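PDB 4NTD: thioredoxin reductase from Streptomyces clavuligerus, which binds FAD and probably, as a flavoenzyme related to thioredoxin reductases, forms the disulfide bond of the sulfur-containing natural product holomycin. Local coordinates for residues A[139-145]-A[257-262]; A[277-281]-A[297-301]. All coordinates share one frame; numbering follows the deposited sequence.

Interaction 1: residues A[139-145]-A[257-262]; sequences TGLRDEL and PRMVPR. With FAD (flavin-adenine dinucleotide), chain C.
R142 and V260 exchange two backbone hydrogen bonds, R142 N to V260 O at 2.8 Å and V260 N to R142 O at 2.9 Å, both nearly straight. E144 and R258 form a second such pair, with the bond from R258 N to E144 O more bent, and R262 N adds a bond to G140 O. They alternate with the non-hydrogen-bonded pairs D143–M259 and L141–P261; a proline suits P261's place, needing no N-H toward the partner strand.

On the side carrying L141, D143 and M259 the packing is mainly apolar: L141 CD1 lies 3.9 Å from M259 CB. D143 OD1 makes a salt bridge with R65 and sits 3.6 Å from FAD C8M, bordering the flavin. P257 and M259 rest on H161 of the glutathione site.

The strands, whose N-to-C directions differ by 156°, form the antiparallel link that, as in thioredoxin reductases, joins the FAD-binding and pyridine-nucleotide-type domains.

The face of R142, E144, R258 and V260 is largely charged. In one of two modelled positions R258 lies alongside E144 in a salt bridge: R258 NH1 meets E144 OE1 at 2.6 Å, syn but out of the carboxylate plane, the two planes strongly turned against each other, with V260 CG2 over the R258 guanidinium. The R262 guanidinium stands nearly perpendicular to that of R142, NE over its face, like charges without a bond, though two R142 conformers make the detail uncertain.

Where the ribbon enters the FAD domain, R262 grips T139 twice: R262 NH1 donates to T139 O at 2.8 Å, and R262 O accepts from T139 OG1 at 2.7 Å. With chi1 at 46°, that hydroxyl sits between the threonine's own N and carbonyl carbon, leaving T139 CG2 3.5 Å from FAD N7A. At G140 (phi 72°) a side chain would collide with FAD O2A.

Interaction 2: residues A[277-281]-A[297-301]; sequences GWIAT and NVVDP. With FAD (flavin-adenine dinucleotide), chain C.
A proline-over-indole contact, P301 on W278, joins two loops of the Rossmann-type FAD-binding domain: the one leading from helix 264-269 to strand 292-294, and the one carrying the chain from that strand to helix 305-338. P301 CD stands 3.7 Å from the centroid of the six-membered ring of W278, only 11° off its normal, a CH-pi contact well served by proline's compact, conformationally restricted ring. W278 CG lies beside its backbone N, anti to the carbonyl carbon (chi1 -66°), which turns the indole toward the second loop. There N297 O lies in the ring plane at the edge, 3.3 Å from W278 CZ3. Were W278 an alanine, P301 would probably lose the aromatic face it packs on, and a gap would be likely to open beside N297 O.

Beyond the indole the loops meet through a small apolar patch and through water. V299 CG1 packs against I279 CB and T281 CG2, branched residues that fill the interface compactly. One water accepts from I279 N and donates to V298 O.

The turn faces both ligands, N297 and P301 touching glutathione. N297 OD1 accepts from R65, and N297 ND2 closes the turn on D300 O at 2.9 Å. N297 N donates to FAD O1P, also at 2.9 Å.

Overall arrangement
The centres of the two interactions are about 11 Å apart, and they come in series along the chain, interaction 1 closing before interaction 2 opens. Strand 134-137 leads into segment 139-145 and strand 292-294 into segment 297-301; these are neighbours in the parallel sheet of the FAD domain, which brings both segments to the cofactor. The contacts also touch directly: P261 CB lies 3.3 Å from V298 O and 3.5 Å from W278 CZ3, placing the FAD-domain end of the interdomain ribbon against the paired loops. R65 connects to both, through D143 and N297, so the ribbon and the loops together border the place where FAD and glutathione lie.

Interaction 1: residues A[139-145]-A[257-262]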
loop_
_atom_site.group_PDB
_atom_site.type_symbol
_atom_site.label_atom_id
_atom_site.label_comp_id
_atom_site.label_asym_id
_atom_site.label_seq_id
_atom_site.Cartn_x
_atom_site.Cartn_y
_atom_site.Cartn_z
ATOM N N THR A 139 13.805 -3.767 -5.775
ATOM C CA THR A 139 14.416 -4.881 -6.504
ATOM C C THR A 139 13.832 -6.264 -6.183
ATOM O O THR A 139 14.296 -7.276 -6.717
ATOM C CB THR A 139 15.923 -4.908 -6.207
ATOM O OG1 THR A 139 16.120 -4.755 -4.796
ATOM C CG2 THR A 139 16.629 -3.774 -6.934
ATOM N N GLY A 140 12.830 -6.311 -5.310
ATOM C CA GLY A 140 12.131 -7.556 -5.007
ATOM C C GLY A 140 12.930 -8.555 -4.190
ATOM O O GLY A 140 13.922 -8.204 -3.546
ATOM N N LEU A 141 12.474 -9.806 -4.212
ATOM C CA LEU A 141 13.170 -10.909 -3.550
ATOM C C LEU A 141 13.207 -12.137 -4.451
ATOM O O LEU A 141 12.403 -12.260 -5.378
ATOM C CB LEU A 141 12.514 -11.243 -2.201
ATOM C CG LEU A 141 11.110 -11.870 -2.163
ATOM C CD1 LEU A 141 11.123 -13.368 -2.449
ATOM C CD2 LEU A 141 10.466 -11.617 -0.806
ATOM N N ARG A 142 14.157 -13.028 -4.159
ATOM C CA ARG A 142 14.340 -14.288 -4.879
ATOM C C ARG A 142 13.792 -15.447 -4.054
ATOM O O ARG A 142 14.102 -15.558 -2.866
ATOM C CB ARG A 142 15.831 -14.542 -5.139
ATOM C CG ARG A 142 16.503 -13.492 -6.005
ATOM C CD ARG A 142 17.911 -13.899 -6.415
ATOM N NE ARG A 142 18.377 -13.091 -7.537
ATOM C CZ ARG A 142 19.406 -12.253 -7.493
ATOM N NH1 ARG A 142 20.105 -12.107 -6.377
ATOM N NH2 ARG A 142 19.739 -11.563 -8.576
ATOM N N ASP A 143 12.987 -16.305 -4.682
ATOM C CA ASP A 143 12.503 -17.531 -4.049
ATOM C C ASP A 143 13.497 -18.650 -4.330
ATOM O O ASP A 143 13.649 -19.070 -5.477
ATOM C CB ASP A 143 11.137 -17.936 -4.604
ATOM C CG ASP A 143 10.055 -16.932 -4.282
ATOM O OD1 ASP A 143 9.676 -16.152 -5.182
ATOM O OD2 ASP A 143 9.581 -16.920 -3.127
ATOM N N GLU A 144 14.182 -19.121 -3.293
ATOM C CA GLU A 144 15.078 -20.266 -3.436
ATOM C C GLU A 144 14.290 -21.535 -3.147
ATOM O O GLU A 144 13.853 -21.762 -2.017
ATOM C CB GLU A 144 16.282 -20.135 -2.509
ATOM C CG GLU A 144 17.155 -18.933 -2.832
ATOM C CD GLU A 144 18.425 -18.874 -2.002
ATOM O OE1 GLU A 144 18.641 -19.760 -1.149
ATOM O OE2 GLU A 144 19.218 -17.930 -2.204
ATOM N N LEU A 145 14.105 -22.348 -4.183
ATOM C CA LEU A 145 13.231 -23.516 -4.122
ATOM C C LEU A 145 14.020 -24.775 -3.778
ATOM O O LEU A 145 15.226 -24.842 -4.031
ATOM C CB LEU A 145 12.519 -23.705 -5.463
ATOM C CG LEU A 145 11.699 -22.516 -5.972
ATOM C CD1 LEU A 145 11.154 -22.809 -7.362
ATOM C CD2 LEU A 145 10.568 -22.182 -5.012
ATOM N N PRO A 257 9.454 -21.263 0.186
ATOM C CA PRO A 257 10.833 -21.069 -0.259
ATOM C C PRO A 257 11.667 -20.306 0.760
ATOM O O PRO A 257 11.108 -19.657 1.649
ATOM C CB PRO A 257 10.683 -20.214 -1.529
ATOM C CG PRO A 257 9.249 -20.305 -1.922
ATOM C CD PRO A 257 8.495 -20.517 -0.649
ATOM N N ARG A 258 12.990 -20.405 0.650
ATOM C CA ARG A 258 13.870 -19.480 1.356
ATOM C C ARG A 258 13.813 -18.180 0.569
ATOM O O ARG A 258 14.257 -18.119 -0.580
ATOM C CB ARG A 258 15.312 -19.992 1.456
ATOM C CG ARG A 258 16.258 -18.988 2.110
ATOM C CD ARG A 258 17.659 -19.536 2.345
ATOM N NE ARG A 258 18.573 -18.475 2.766
ATOM C CZ ARG A 258 19.605 -18.041 2.047
ATOM N NH1 ARG A 258 19.876 -18.589 0.872
ATOM N NH2 ARG A 258 20.375 -17.066 2.510
ATOM N N MET A 259 13.235 -17.148 1.176
ATOM C CA MET A 259 13.026 -15.873 0.494
ATOM C C MET A 259 14.146 -14.902 0.813
ATOM O O MET A 259 14.302 -14.472 1.956
ATOM C CB MET A 259 11.675 -15.277 0.877
ATOM C CG MET A 259 10.516 -16.062 0.301
ATOM S SD MET A 259 8.944 -15.553 1.002
ATOM C CE MET A 259 8.273 -17.162 1.384
ATOM N N VAL A 260 14.918 -14.563 -0.216
ATOM C CA VAL A 260 16.117 -13.757 -0.060
ATOM C C VAL A 260 15.929 -12.416 -0.767
ATOM O O VAL A 260 15.861 -12.370 -1.997
ATOM C CB VAL A 260 17.347 -14.490 -0.630
ATOM C CG1 VAL A 260 18.618 -13.701 -0.351
ATOM C CG2 VAL A 260 17.449 -15.890 -0.034
ATOM N N PRO A 261 15.837 -11.318 0.007
ATOM C CA PRO A 261 15.663 -10.007 -0.621
ATOM C C PRO A 261 16.885 -9.597 -1.432
ATOM O O PRO A 261 18.015 -9.899 -1.042
ATOM C CB PRO A 261 15.475 -9.060 0.570
ATOM C CG PRO A 261 16.091 -9.761 1.729
ATOM C CD PRO A 261 15.905 -11.226 1.477
ATOM N N ARG A 262 16.658 -8.921 -2.554
ATOM C CA ARG A 262 17.753 -8.407 -3.369
ATOM C C ARG A 262 18.218 -7.065 -2.807
ATOM O O ARG A 262 18.047 -6.024 -3.441
ATOM C CB ARG A 262 17.318 -8.265 -4.828
ATOM C CG ARG A 262 16.928 -9.573 -5.497
ATOM C CD ARG A 262 17.046 -9.449 -7.007
ATOM N NE ARG A 262 16.522 -10.609 -7.724
ATOM C CZ ARG A 262 15.233 -10.824 -7.989
ATOM N NH1 ARG A 262 14.298 -9.957 -7.618
ATOM N NH2 ARG A 262 14.875 -11.917 -8.651
HETATM P PA FAD C . 8.953 -7.383 -8.304
HETATM O O1A FAD C . 7.557 -7.354 -8.870
HETATM O O2A FAD C . 9.639 -8.715 -8.164
HETATM O O5B FAD C . 9.873 -6.438 -9.215
HETATM C C5B FAD C . 11.251 -6.263 -8.911
HETATM C C4B FAD C . 11.963 -5.838 -10.183
HETATM O O4B FAD C . 13.288 -5.419 -9.866
HETATM C C3B FAD C . 12.089 -6.979 -11.191
HETATM O O3B FAD C . 11.478 -6.621 -12.437
HETATM C C2B FAD C . 13.586 -7.200 -11.341
HETATM O O2B FAD C . 13.959 -7.522 -12.684
HETATM C C1B FAD C . 14.162 -5.863 -10.904
HETATM N N9A FAD C . 15.548 -5.876 -10.386
HETATM C C8A FAD C . 16.027 -6.621 -9.374
HETATM N N7A FAD C . 17.336 -6.345 -9.159
HETATM C C5A FAD C . 17.703 -5.401 -10.043
HETATM C C6A FAD C . 18.938 -4.656 -10.360
HETATM N N6A FAD C . 20.074 -4.891 -9.665
HETATM N N1A FAD C . 18.892 -3.749 -11.365
HETATM C C2A FAD C . 17.764 -3.510 -12.067
HETATM N N3A FAD C . 16.604 -4.151 -11.823
HETATM C C4A FAD C . 16.516 -5.087 -10.844
HETATM N N1 FAD C . 0.983 -11.174 -5.555
HETATM C C2 FAD C . -0.299 -10.786 -5.746
HETATM O O2 FAD C . -0.668 -9.711 -5.230
HETATM N N3 FAD C . -1.178 -11.512 -6.462
HETATM C C4 FAD C . -0.834 -12.674 -7.045
HETATM O O4 FAD C . -1.671 -13.329 -7.699
HETATM C C4X FAD C . 0.556 -13.166 -6.895
HETATM N N5 FAD C . 0.995 -14.327 -7.444
HETATM C C5X FAD C . 2.278 -14.737 -7.260
HETATM C C6 FAD C . 2.702 -15.931 -7.836
HETATM C C7 FAD C . 4.009 -16.381 -7.671
HETATM C C7M FAD C . 4.446 -17.680 -8.304
HETATM C C8 FAD C . 4.968 -15.577 -6.872
HETATM C C8M FAD C . 6.385 -16.049 -6.673
HETATM C C9 FAD C . 4.553 -14.382 -6.293
HETATM C C9A FAD C . 3.241 -13.927 -6.453
HETATM N N10 FAD C . 2.793 -12.711 -5.876
HETATM C C10 FAD C . 1.460 -12.319 -6.089
HETATM C "C1'" FAD C . 3.657 -11.832 -5.078
HETATM C "C2'" FAD C . 4.318 -10.813 -6.006
HETATM O "O2'" FAD C . 5.337 -11.468 -6.775
HETATM C "C3'" FAD C . 4.940 -9.653 -5.229
HETATM O "O3'" FAD C . 3.938 -9.045 -4.405
HETATM C "C4'" FAD C . 5.536 -8.573 -6.133
HETATM O "O4'" FAD C . 6.371 -9.145 -7.146
HETATM C "C5'" FAD C . 6.374 -7.580 -5.339
HETATM O "O5'" FAD C . 6.582 -6.416 -6.136
HETATM P P FAD C . 7.990 -5.644 -6.141
HETATM O O1P FAD C . 8.496 -5.540 -4.729
HETATM O O2P FAD C . 7.812 -4.406 -6.984
HETATM O O3P FAD C . 9.024 -6.671 -6.854
HETATM O O HOH W 1 11.986 -13.320 -7.860
HETATM O O HOH W 2 18.309 -12.493 -3.470
#

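Interaction 2: residues A[277-281]-A[297-301]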
loop_
_atom_site.group_PDB
_atom_site.type_symbol
_atom_site.label_atom_id
_atom_site.label_comp_id
_atom_site.label_asym_id
_atom_site.label_seq_id
_atom_site.Cartn_x
_atom_site.Cartn_y
_atom_site.Cartn_z
ATOM N N GLY A 277 16.654 -9.136 10.370
ATOM C CA GLY A 277 17.596 -9.396 9.280
ATOM C C GLY A 277 17.291 -8.666 7.980
ATOM O O GLY A 277 18.066 -8.749 7.027
ATOM N N TRP A 278 16.169 -7.950 7.936
ATOM C CA TRP A 278 15.774 -7.192 6.745
ATOM C C TRP A 278 16.182 -5.728 6.896
ATOM O O TRP A 278 16.315 -5.231 8.014
ATOM C CB TRP A 278 14.262 -7.313 6.516
ATOM C CG TRP A 278 13.833 -8.714 6.178
ATOM C CD1 TRP A 278 13.827 -9.793 7.013
ATOM C CD2 TRP A 278 13.357 -9.189 4.911
ATOM N NE1 TRP A 278 13.378 -10.908 6.349
ATOM C CE2 TRP A 278 13.082 -10.564 5.057
ATOM C CE3 TRP A 278 13.135 -8.584 3.669
ATOM C CZ2 TRP A 278 12.597 -11.347 4.007
ATOM C CZ3 TRP A 278 12.652 -9.365 2.627
ATOM C CH2 TRP A 278 12.392 -10.729 2.803
ATOM N N ILE A 279 16.391 -5.044 5.772
ATOM C CA ILE A 279 16.781 -3.633 5.798
ATOM C C ILE A 279 15.677 -2.823 6.476
ATOM O O ILE A 279 14.503 -2.944 6.124
ATOM C CB ILE A 279 17.050 -3.073 4.378
ATOM C CG1 ILE A 279 18.274 -3.750 3.738
ATOM C CG2 ILE A 279 17.241 -1.557 4.412
ATOM C CD1 ILE A 279 19.593 -3.488 4.438
ATOM N N ALA A 280 16.064 -2.008 7.452
ATOM C CA ALA A 280 15.111 -1.237 8.242
ATOM C C ALA A 280 14.639 -0.004 7.480
ATOM O O ALA A 280 15.429 0.666 6.815
ATOM C CB ALA A 280 15.736 -0.828 9.568
ATOM N N THR A 281 13.344 0.283 7.575
ATOM C CA THR A 281 12.777 1.493 6.987
ATOM C C THR A 281 11.783 2.132 7.939
ATOM O O THR A 281 11.255 1.467 8.832
ATOM C CB THR A 281 12.027 1.201 5.670
ATOM O OG1 THR A 281 10.936 0.307 5.920
ATOM C CG2 THR A 281 12.954 0.591 4.632
ATOM N N ASN A 297 8.959 -6.106 -1.961
ATOM C CA ASN A 297 9.515 -7.363 -1.447
ATOM C C ASN A 297 10.972 -7.277 -0.976
ATOM O O ASN A 297 11.409 -8.137 -0.212
ATOM C CB ASN A 297 9.414 -8.482 -2.502
ATOM C CG ASN A 297 8.104 -9.267 -2.455
ATOM O OD1 ASN A 297 7.790 -9.973 -3.414
ATOM N ND2 ASN A 297 7.358 -9.188 -1.352
ATOM N N VAL A 298 11.727 -6.274 -1.429
ATOM C CA VAL A 298 13.115 -6.111 -0.970
ATOM C C VAL A 298 13.187 -5.820 0.536
ATOM O O VAL A 298 14.191 -6.129 1.174
ATOM C CB VAL A 298 13.899 -5.045 -1.787
ATOM C CG1 VAL A 298 13.376 -3.636 -1.532
ATOM C CG2 VAL A 298 15.393 -5.123 -1.487
ATOM N N VAL A 299 12.120 -5.250 1.101
ATOM C CA VAL A 299 12.049 -4.994 2.547
ATOM C C VAL A 299 10.883 -5.683 3.276
ATOM O O VAL A 299 10.856 -5.692 4.505
ATOM C CB VAL A 299 12.021 -3.477 2.862
ATOM C CG1 VAL A 299 13.383 -2.857 2.594
ATOM C CG2 VAL A 299 10.936 -2.758 2.068
ATOM N N ASP A 300 9.939 -6.268 2.539
ATOM C CA ASP A 300 8.753 -6.875 3.147
ATOM C C ASP A 300 8.351 -8.150 2.401
ATOM O O ASP A 300 7.771 -8.074 1.319
ATOM C CB ASP A 300 7.598 -5.863 3.144
ATOM C CG ASP A 300 6.329 -6.396 3.801
ATOM O OD1 ASP A 300 6.304 -7.561 4.253
ATOM O OD2 ASP A 300 5.340 -5.632 3.863
ATOM N N PRO A 301 8.629 -9.333 2.987
ATOM C CA PRO A 301 8.276 -10.587 2.309
ATOM C C PRO A 301 6.773 -10.885 2.218
ATOM O O PRO A 301 6.381 -11.811 1.507
ATOM C CB PRO A 301 8.971 -11.651 3.163
ATOM C CG PRO A 301 9.031 -11.054 4.525
ATOM C CD PRO A 301 9.213 -9.577 4.320
HETATM P PA FAD C . 8.953 -7.383 -8.304
HETATM O O1A FAD C . 7.557 -7.354 -8.870
HETATM O O2A FAD C . 9.639 -8.715 -8.164
HETATM O O5B FAD C . 9.873 -6.438 -9.215
HETATM C C5B FAD C . 11.251 -6.263 -8.911
HETATM C C4B FAD C . 11.963 -5.838 -10.183
HETATM O O4B FAD C . 13.288 -5.419 -9.866
HETATM C C3B FAD C . 12.089 -6.979 -11.191
HETATM O O3B FAD C . 11.478 -6.621 -12.437
HETATM C C2B FAD C . 13.586 -7.200 -11.341
HETATM O O2B FAD C . 13.959 -7.522 -12.684
HETATM C C1B FAD C . 14.162 -5.863 -10.904
HETATM N N9A FAD C . 15.548 -5.876 -10.386
HETATM C C8A FAD C . 16.027 -6.621 -9.374
HETATM N N7A FAD C . 17.336 -6.345 -9.159
HETATM C C5A FAD C . 17.703 -5.401 -10.043
HETATM C C6A FAD C . 18.938 -4.656 -10.360
HETATM N N6A FAD C . 20.074 -4.891 -9.665
HETATM N N1A FAD C . 18.892 -3.749 -11.365
HETATM C C2A FAD C . 17.764 -3.510 -12.067
HETATM N N3A FAD C . 16.604 -4.151 -11.823
HETATM C C4A FAD C . 16.516 -5.087 -10.844
HETATM N N1 FAD C . 0.983 -11.174 -5.555
HETATM C C2 FAD C . -0.299 -10.786 -5.746
HETATM O O2 FAD C . -0.668 -9.711 -5.230
HETATM N N3 FAD C . -1.178 -11.512 -6.462
HETATM C C4 FAD C . -0.834 -12.674 -7.045
HETATM O O4 FAD C . -1.671 -13.329 -7.699
HETATM C C4X FAD C . 0.556 -13.166 -6.895
HETATM N N5 FAD C . 0.995 -14.327 -7.444
HETATM C C5X FAD C . 2.278 -14.737 -7.260
HETATM C C6 FAD C . 2.702 -15.931 -7.836
HETATM C C7 FAD C . 4.009 -16.381 -7.671
HETATM C C7M FAD C . 4.446 -17.680 -8.304
HETATM C C8 FAD C . 4.968 -15.577 -6.872
HETATM C C8M FAD C . 6.385 -16.049 -6.673
HETATM C C9 FAD C . 4.553 -14.382 -6.293
HETATM C C9A FAD C . 3.241 -13.927 -6.453
HETATM N N10 FAD C . 2.793 -12.711 -5.876
HETATM C C10 FAD C . 1.460 -12.319 -6.089
HETATM C "C1'" FAD C . 3.657 -11.832 -5.078
HETATM C "C2'" FAD C . 4.318 -10.813 -6.006
HETATM O "O2'" FAD C . 5.337 -11.468 -6.775
HETATM C "C3'" FAD C . 4.940 -9.653 -5.229
HETATM O "O3'" FAD C . 3.938 -9.045 -4.405
HETATM C "C4'" FAD C . 5.536 -8.573 -6.133
HETATM O "O4'" FAD C . 6.371 -9.145 -7.146
HETATM C "C5'" FAD C . 6.374 -7.580 -5.339
HETATM O "O5'" FAD C . 6.582 -6.416 -6.136
HETATM P P FAD C . 7.990 -5.644 -6.141
HETATM O O1P FAD C . 8.496 -5.540 -4.729
HETATM O O2P FAD C . 7.812 -4.406 -6.984
HETATM O O3P FAD C . 9.024 -6.671 -6.854
HETATM O O HOH W 3 16.008 -6.437 3.353
HETATM O O HOH W 4 12.181 -4.412 6.519
#